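Local atomic coordinates of cellulosomal scaffoldin adaptor protein B (Acetivibrio cellulolyticus, PDB entry 3FNK), a protein that serves in the cellulosome as an adaptor scaffoldin, represented here by its second type II cohesin, a dockerin-binding module. Residues G61-G73 against V85-L98. Sequence-based numbering, arbitrary orientation. Where two conformers were deposited one is given.
Sequences GVAYTNSSLPTSG and VQGVHKISEGILNL. With EDO (1,2-ethanediol), chain D.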
loop_
_atom_site.group_PDB
_atom_site.type_symbol
_atom_site.label_atom_id
_atom_site.label_comp_id
_atom_site.label_asym_id
_atom_site.label_seq_id
_atom_site.Cartn_x
_atom_site.Cartn_y
_atom_site.Cartn_z
ATOM N N GLY A 61 -3.641 11.274 -12.890
ATOM C CA GLY A 61 -2.324 11.355 -13.533
ATOM C C GLY A 61 -1.461 12.449 -12.932
ATOM O O GLY A 61 -0.277 12.599 -13.284
ATOM N N VAL A 62 -2.059 13.222 -12.022
ATOM C CA VAL A 62 -1.340 14.338 -11.433
ATOM C C VAL A 62 -0.289 13.868 -10.422
ATOM O O VAL A 62 -0.545 13.009 -9.556
ATOM C CB VAL A 62 -2.274 15.482 -10.891
ATOM C CG1 VAL A 62 -3.206 14.995 -9.779
ATOM C CG2 VAL A 62 -1.436 16.661 -10.420
ATOM N N ALA A 63 0.907 14.442 -10.581
ATOM C CA ALA A 63 2.068 14.153 -9.783
ATOM C C ALA A 63 1.765 14.217 -8.272
ATOM O O ALA A 63 1.109 15.151 -7.814
ATOM C CB ALA A 63 3.152 15.106 -10.144
ATOM N N TYR A 64 2.224 13.216 -7.517
ATOM C CA TYR A 64 2.153 13.257 -6.050
ATOM C C TYR A 64 3.140 14.308 -5.553
ATOM O O TYR A 64 4.210 14.464 -6.152
ATOM C CB TYR A 64 2.574 11.913 -5.419
ATOM C CG TYR A 64 1.486 10.884 -5.217
ATOM C CD1 TYR A 64 0.234 11.021 -5.798
ATOM C CD2 TYR A 64 1.737 9.742 -4.465
ATOM C CE1 TYR A 64 -0.755 10.046 -5.615
ATOM C CE2 TYR A 64 0.749 8.754 -4.281
ATOM C CZ TYR A 64 -0.475 8.917 -4.846
ATOM O OH TYR A 64 -1.430 7.959 -4.663
ATOM N N THR A 65 2.783 14.989 -4.452
ATOM C CA THR A 65 3.717 15.801 -3.640
ATOM C C THR A 65 4.090 15.006 -2.405
ATOM O O THR A 65 3.602 13.891 -2.212
ATOM C CB THR A 65 3.076 17.105 -3.094
ATOM O OG1 THR A 65 2.211 16.783 -1.995
ATOM C CG2 THR A 65 2.289 17.838 -4.157
ATOM N N ASN A 66 4.926 15.585 -1.548
ATOM C CA ASN A 66 5.327 14.898 -0.341
ATOM C C ASN A 66 4.210 14.682 0.707
ATOM O O ASN A 66 4.452 14.088 1.778
ATOM C CB ASN A 66 6.563 15.550 0.254
ATOM C CG ASN A 66 7.826 15.139 -0.479
ATOM O OD1 ASN A 66 7.915 14.041 -1.051
ATOM N ND2 ASN A 66 8.809 15.996 -0.451
ATOM N N SER A 67 2.998 15.114 0.369
ATOM C CA SER A 67 1.887 14.975 1.281
ATOM C C SER A 67 0.648 14.359 0.608
ATOM O O SER A 67 -0.412 14.252 1.236
ATOM C CB SER A 67 1.558 16.341 1.951
ATOM O OG SER A 67 1.010 17.258 0.991
ATOM N N SER A 68 0.784 13.932 -0.657
ATOM C CA SER A 68 -0.370 13.391 -1.382
ATOM C C SER A 68 -0.985 12.179 -0.696
ATOM O O SER A 68 -0.264 11.331 -0.135
ATOM C CB SER A 68 -0.013 13.052 -2.822
ATOM O OG SER A 68 0.404 14.226 -3.489
ATOM N N LEU A 69 -2.310 12.122 -0.729
ATOM C CA LEU A 69 -3.055 10.977 -0.214
ATOM C C LEU A 69 -3.133 9.810 -1.208
ATOM O O LEU A 69 -3.286 10.041 -2.399
ATOM C CB LEU A 69 -4.492 11.371 0.167
ATOM C CG LEU A 69 -4.632 12.485 1.212
ATOM C CD1 LEU A 69 -6.121 12.844 1.331
ATOM C CD2 LEU A 69 -4.021 12.004 2.539
ATOM N N PRO A 70 -3.080 8.554 -0.700
ATOM C CA PRO A 70 -3.353 7.385 -1.578
ATOM C C PRO A 70 -4.816 7.375 -1.988
ATOM O O PRO A 70 -5.647 7.906 -1.260
ATOM C CB PRO A 70 -3.065 6.192 -0.664
ATOM C CG PRO A 70 -3.265 6.744 0.735
ATOM C CD PRO A 70 -2.774 8.149 0.686
ATOM N N THR A 71 -5.153 6.791 -3.130
ATOM C CA THR A 71 -6.567 6.614 -3.468
ATOM C C THR A 71 -7.051 5.435 -2.642
ATOM O O THR A 71 -6.284 4.488 -2.436
ATOM C CB THR A 71 -6.753 6.373 -4.968
ATOM O OG1 THR A 71 -6.008 7.364 -5.690
ATOM C CG2 THR A 71 -8.199 6.449 -5.371
ATOM N N SER A 72 -8.292 5.511 -2.146
ATOM C CA SER A 72 -8.837 4.531 -1.217
ATOM C C SER A 72 -9.163 3.191 -1.867
ATOM O O SER A 72 -9.486 3.150 -3.055
ATOM C CB SER A 72 -10.113 5.068 -0.562
ATOM O OG SER A 72 -9.814 5.906 0.550
ATOM N N GLY A 73 -9.119 2.125 -1.061
ATOM C CA GLY A 73 -9.563 0.786 -1.471
ATOM C C GLY A 73 -10.957 0.434 -0.992
ATOM O O GLY A 73 -11.769 1.319 -0.736
ATOM N N VAL A 85 -6.507 9.318 7.112
ATOM C CA VAL A 85 -5.495 8.903 6.132
ATOM C C VAL A 85 -4.457 10.011 6.005
ATOM O O VAL A 85 -4.827 11.200 6.068
ATOM C CB VAL A 85 -6.166 8.610 4.771
ATOM C CG1 VAL A 85 -6.887 9.860 4.191
ATOM C CG2 VAL A 85 -5.203 7.988 3.764
ATOM N N GLN A 86 -3.180 9.639 5.836
ATOM C CA GLN A 86 -2.089 10.614 5.653
ATOM C C GLN A 86 -0.983 10.044 4.751
ATOM O O GLN A 86 -0.697 8.841 4.823
ATOM C CB GLN A 86 -1.471 11.025 7.002
ATOM C CG GLN A 86 -0.586 12.299 6.941
ATOM C CD GLN A 86 0.130 12.630 8.257
ATOM O OE1 GLN A 86 -0.050 11.966 9.289
ATOM N NE2 GLN A 86 0.939 13.669 8.218
ATOM N N GLY A 87 -0.359 10.910 3.942
ATOM C CA GLY A 87 0.849 10.557 3.161
ATOM C C GLY A 87 2.004 11.464 3.520
ATOM O O GLY A 87 1.819 12.675 3.544
ATOM N N VAL A 88 3.153 10.880 3.880
ATOM C CA VAL A 88 4.380 11.606 4.160
ATOM C C VAL A 88 5.544 11.005 3.331
ATOM O O VAL A 88 6.183 10.018 3.733
ATOM C CB VAL A 88 4.749 11.645 5.673
ATOM C CG1 VAL A 88 5.967 12.516 5.882
ATOM C CG2 VAL A 88 3.604 12.206 6.501
ATOM N N HIS A 89 5.805 11.627 2.188
ATOM C CA HIS A 89 6.709 11.086 1.167
ATOM C C HIS A 89 8.034 11.823 1.042
ATOM O O HIS A 89 8.230 12.906 1.622
ATOM C CB HIS A 89 5.982 11.088 -0.166
ATOM C CG HIS A 89 4.566 10.611 -0.061
ATOM N ND1 HIS A 89 4.212 9.508 0.693
ATOM C CD2 HIS A 89 3.416 11.084 -0.605
ATOM C CE1 HIS A 89 2.906 9.322 0.595
ATOM N NE2 HIS A 89 2.401 10.258 -0.183
ATOM N N LYS A 90 8.944 11.212 0.294
ATOM C CA LYS A 90 10.212 11.826 -0.070
ATOM C C LYS A 90 10.408 11.494 -1.538
ATOM O O LYS A 90 11.191 10.597 -1.889
ATOM C CB LYS A 90 11.336 11.239 0.783
ATOM C CG LYS A 90 11.952 12.163 1.787
ATOM C CD LYS A 90 13.111 12.890 1.128
ATOM C CE LYS A 90 14.255 13.081 2.103
ATOM N NZ LYS A 90 15.327 13.914 1.458
ATOM N N ILE A 91 9.669 12.200 -2.382
ATOM C CA ILE A 91 9.508 11.859 -3.794
ATOM C C ILE A 91 10.831 11.873 -4.566
ATOM O O ILE A 91 10.999 11.144 -5.541
ATOM C CB ILE A 91 8.499 12.823 -4.448
ATOM C CG1 ILE A 91 7.127 12.608 -3.836
ATOM C CG2 ILE A 91 8.429 12.629 -5.939
ATOM C CD1 ILE A 91 6.183 11.823 -4.690
ATOM N N SER A 92 11.767 12.688 -4.106
ATOM C CA SER A 92 13.025 12.860 -4.787
ATOM C C SER A 92 13.936 11.688 -4.477
ATOM O O SER A 92 14.847 11.407 -5.247
ATOM C CB SER A 92 13.696 14.171 -4.376
ATOM O OG SER A 92 14.135 14.116 -3.025
ATOM N N GLU A 93 13.701 11.022 -3.346
ATOM C CA GLU A 93 14.359 9.757 -3.049
ATOM C C GLU A 93 13.573 8.513 -3.527
ATOM O O GLU A 93 14.040 7.391 -3.376
ATOM C CB GLU A 93 14.642 9.635 -1.566
ATOM C CG GLU A 93 15.627 10.619 -1.019
ATOM C CD GLU A 93 15.963 10.303 0.423
ATOM O OE1 GLU A 93 15.041 9.976 1.200
ATOM O OE2 GLU A 93 17.160 10.358 0.795
ATOM N N GLY A 94 12.396 8.685 -4.110
ATOM C CA GLY A 94 11.571 7.522 -4.434
ATOM C C GLY A 94 10.963 6.815 -3.206
ATOM O O GLY A 94 10.883 5.591 -3.172
ATOM N N ILE A 95 10.493 7.588 -2.217
ATOM C CA ILE A 95 9.941 7.018 -0.981
ATOM C C ILE A 95 8.524 7.531 -0.739
ATOM O O ILE A 95 8.301 8.729 -0.671
ATOM C CB ILE A 95 10.847 7.288 0.265
ATOM C CG1 ILE A 95 12.141 6.486 0.189
ATOM C CG2 ILE A 95 10.163 6.832 1.548
ATOM C CD1 ILE A 95 13.253 7.108 0.925
ATOM N N LEU A 96 7.583 6.605 -0.634
ATOM C CA LEU A 96 6.236 6.897 -0.199
ATOM C C LEU A 96 5.978 6.237 1.140
ATOM O O LEU A 96 6.370 5.089 1.350
ATOM C CB LEU A 96 5.191 6.368 -1.190
ATOM C CG LEU A 96 5.236 6.759 -2.674
ATOM C CD1 LEU A 96 4.035 6.190 -3.414
ATOM C CD2 LEU A 96 5.266 8.263 -2.828
ATOM N N ASN A 97 5.298 6.967 2.025
ATOM C CA ASN A 97 4.853 6.446 3.292
ATOM C C ASN A 97 3.389 6.881 3.511
ATOM O O ASN A 97 3.075 8.100 3.576
ATOM C CB ASN A 97 5.806 6.868 4.411
ATOM C CG ASN A 97 5.601 6.071 5.668
ATOM O OD1 ASN A 97 4.620 6.283 6.381
ATOM N ND2 ASN A 97 6.511 5.141 5.954
ATOM N N LEU A 98 2.512 5.872 3.596
ATOM C CA LEU A 98 1.080 6.032 3.608
ATOM C C LEU A 98 0.512 5.320 4.828
ATOM O O LEU A 98 0.920 4.185 5.157
ATOM C CB LEU A 98 0.457 5.326 2.407
ATOM C CG LEU A 98 1.142 5.336 1.038
ATOM C CD1 LEU A 98 0.466 4.330 0.128
ATOM C CD2 LEU A 98 1.014 6.722 0.435
HETATM C C1 EDO D . 1.909 8.774 7.429
HETATM O O1 EDO D . 2.320 7.604 6.707
HETATM C C2 EDO D . 3.090 9.261 8.232
HETATM O O2 EDO D . 3.180 8.517 9.439
HETATM O O HOH W 1 11.544 14.940 -1.787
HETATM O O HOH W 2 -0.917 13.929 4.199
#
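His89 turns the CD2-NE2 edge of its ring toward the loop 65-68, the imidazole strung between two backbones. NE2 gives its hydrogen to Ser68 O (2.9 Å), which is somewhat tilted from the ring plane, while ND1 accepts from Asn97 N, close to that plane, on the neighbouring strand. Both ring nitrogens are thus engaged, which fixes the rotation of the imidazole and would favour the tautomer protonated at NE2. Leu96 CD2 sits over the rim of one face and the Gly87 carbonyl carbon over the rim of the opposite one; Thr65 O meets the edge at CD2 (3.2 Å). The Tyr64 ring runs nearly parallel to the imidazole, planes 12° apart, but is slid so far aside that the two barely overlap. The backbone of His89 is held as well, its N bonding almost straight (176°) to Asn66 O. With CG anti to its carbonyl carbon (chi1 -79°), Asn66 reaches along the 89-91 backbone, and OD1 takes the Ile91 N-H in the amide plane at 2.9 Å; ND2 reaches Ser92 N through a water. Ile91 CD1 packs against Tyr64 CB (3.7 Å). At the other end, Pro70 lays CG against Val85 CG2 (3.8 Å) and CD against Leu98 CD2, while Leu69 CD2 touches Val85 CG1. Gly87 CA approaches Ser68 O, and a second water joins Gly87 N to Ser67 O. Tyr64, Leu96 and Leu98 also touch Val123 of strand 118-127. The loop, with an ST turn at Thr65, thereby closes over a hairpin with a G1 bulge at Gly94-Ile95, joining the two sheets of the cohesin beta-sandwich.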